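Local coordinates for manganese-binding protein (Chlamydia trachomatis, PDB 6NSI) that binds iron, and also manganese and nickel, as the solute-binding protein of an ABC transporter and delivers the metal to the membrane permease, at residues F98-I103 / G167-S172. Sequence-based numbering, arbitrary orientation.
Sequences FPDPHI and GHNAFS. With FE (Fe (III) ion), chain B.
With CG anti to the carbonyl carbon (chi1 -57°), His102 turns its ring toward 167-172, while His168 holds CG between its backbone N and carbonyl carbon (chi1 78°); the two rings thereby bring their NE2 atoms to one iron(III) ion. NE2 of His102 and NE2 of His168 each bind the iron at 2.2 Å, and the ring planes are turned 72° apart. His36 and Asp260 complete the site. Ala170 lies against one face of the His102 imidazole: its CA stands 3.6 Å from the ring centroid, almost on the normal, a CH-pi contact, and its CB also rests over the rim of the His168 ring. Pro101 CG lies on the other face of His102. This is the metal centre of a family 9 solute-binding protein, built from loops of which one, 167-172, leads into helix 172-178. Behind the metal ligand sits Asp100: its OD1 accepts hydrogen bonds from His102 N (3.0 Å), which closes an Asx turn, and from His102 ND1 (2.7 Å), nearly in the ring plane, the two donors arriving from opposite faces of the carboxylate. The ND1 bond helps fix the ring's rotation and probably makes NE2 a stronger donor to iron, and the bond from N holds the carboxylate in place for it; Glu229 hydrogen-bonds ND1 of His168 and probably has a similar effect. Besides the iron, two waters bridge the segments, which share no direct hydrogen bond. One donates to Asp100 OD2 and accepts from ND2 of Asn169; OD1 of that same amide accepts a 2.6 Å bond from Ser172 OG. The other donates to the carbonyl oxygens of His102 and Ala170.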
# COMPACT_ATOMS: atom_id res chain seq x y z
N PHE A 98 15.99 -4.79 3.20
CA PHE A 98 15.38 -3.82 2.29
C PHE A 98 14.19 -3.14 2.99
O PHE A 98 13.50 -3.77 3.79
CB PHE A 98 14.90 -4.49 1.00
CG PHE A 98 16.02 -5.01 0.14
CD1 PHE A 98 16.65 -4.19 -0.79
CD2 PHE A 98 16.45 -6.33 0.26
CE1 PHE A 98 17.69 -4.67 -1.57
CE2 PHE A 98 17.49 -6.82 -0.54
CZ PHE A 98 18.11 -5.99 -1.45
N PRO A 99 13.94 -1.86 2.71
CA PRO A 99 12.81 -1.19 3.36
C PRO A 99 11.48 -1.64 2.77
O PRO A 99 11.38 -2.01 1.60
CB PRO A 99 13.06 0.29 3.06
CG PRO A 99 13.77 0.27 1.75
CD PRO A 99 14.61 -0.99 1.73
N ASP A 100 10.46 -1.62 3.62
CA ASP A 100 9.12 -2.00 3.19
C ASP A 100 8.38 -0.76 2.74
O ASP A 100 8.03 0.09 3.59
CB ASP A 100 8.36 -2.69 4.33
CG ASP A 100 7.03 -3.24 3.88
OD1 ASP A 100 6.50 -2.77 2.84
OD2 ASP A 100 6.49 -4.16 4.56
N PRO A 101 8.08 -0.62 1.45
CA PRO A 101 7.46 0.62 0.94
C PRO A 101 5.95 0.71 1.13
O PRO A 101 5.38 1.78 0.85
CB PRO A 101 7.81 0.59 -0.55
CG PRO A 101 7.81 -0.88 -0.86
CD PRO A 101 8.39 -1.56 0.35
N HIS A 102 5.28 -0.35 1.59
CA HIS A 102 3.83 -0.45 1.46
C HIS A 102 3.06 0.29 2.54
O HIS A 102 2.16 -0.29 3.16
CB HIS A 102 3.40 -1.92 1.45
CG HIS A 102 4.06 -2.73 0.38
ND1 HIS A 102 5.24 -3.41 0.58
CD2 HIS A 102 3.70 -2.97 -0.91
CE1 HIS A 102 5.58 -4.03 -0.54
NE2 HIS A 102 4.66 -3.78 -1.45
N ILE A 103 3.38 1.57 2.77
CA ILE A 103 2.73 2.29 3.87
C ILE A 103 1.30 2.72 3.56
O ILE A 103 0.57 3.12 4.48
CB ILE A 103 3.56 3.52 4.29
CG1 ILE A 103 3.81 4.44 3.08
CG2 ILE A 103 4.88 3.08 4.95
CD1 ILE A 103 4.51 5.79 3.43
N GLY A 167 -0.30 -12.93 -1.38
CA GLY A 167 0.59 -13.29 -2.47
C GLY A 167 2.02 -12.84 -2.23
O GLY A 167 2.96 -13.63 -2.36
N HIS A 168 2.21 -11.54 -1.94
CA HIS A 168 3.51 -11.04 -1.49
C HIS A 168 3.31 -10.19 -0.24
O HIS A 168 2.19 -10.01 0.24
CB HIS A 168 4.29 -10.29 -2.59
CG HIS A 168 3.85 -8.88 -2.88
ND1 HIS A 168 2.60 -8.56 -3.38
CD2 HIS A 168 4.56 -7.72 -2.85
CE1 HIS A 168 2.54 -7.25 -3.60
NE2 HIS A 168 3.71 -6.72 -3.29
N ASN A 169 4.44 -9.72 0.29
CA ASN A 169 4.50 -9.02 1.58
C ASN A 169 4.19 -7.53 1.37
O ASN A 169 5.05 -6.66 1.44
CB ASN A 169 5.86 -9.23 2.22
CG ASN A 169 5.94 -8.65 3.61
OD1 ASN A 169 4.91 -8.34 4.22
ND2 ASN A 169 7.16 -8.47 4.12
N ALA A 170 2.91 -7.26 1.10
CA ALA A 170 2.42 -5.91 0.91
C ALA A 170 1.54 -5.42 2.06
O ALA A 170 1.16 -4.25 2.06
CB ALA A 170 1.62 -5.80 -0.40
N PHE A 171 1.23 -6.28 3.03
CA PHE A 171 0.29 -5.92 4.09
C PHE A 171 0.92 -5.97 5.48
O PHE A 171 0.21 -6.13 6.48
CB PHE A 171 -0.94 -6.82 4.00
CG PHE A 171 -1.68 -6.70 2.68
CD1 PHE A 171 -1.38 -7.55 1.62
CD2 PHE A 171 -2.65 -5.72 2.49
CE1 PHE A 171 -2.05 -7.44 0.40
CE2 PHE A 171 -3.33 -5.60 1.27
CZ PHE A 171 -3.03 -6.46 0.23
N SER A 172 2.24 -5.81 5.58
CA SER A 172 2.85 -5.80 6.90
C SER A 172 2.39 -4.61 7.74
O SER A 172 2.11 -4.75 8.94
CB SER A 172 4.38 -5.83 6.79
OG SER A 172 4.83 -7.15 6.49
FE FE B . 4.38 -4.58 -3.47
O HOH W 1 7.78 -5.92 6.11
O HOH W 2 1.61 -2.89 4.10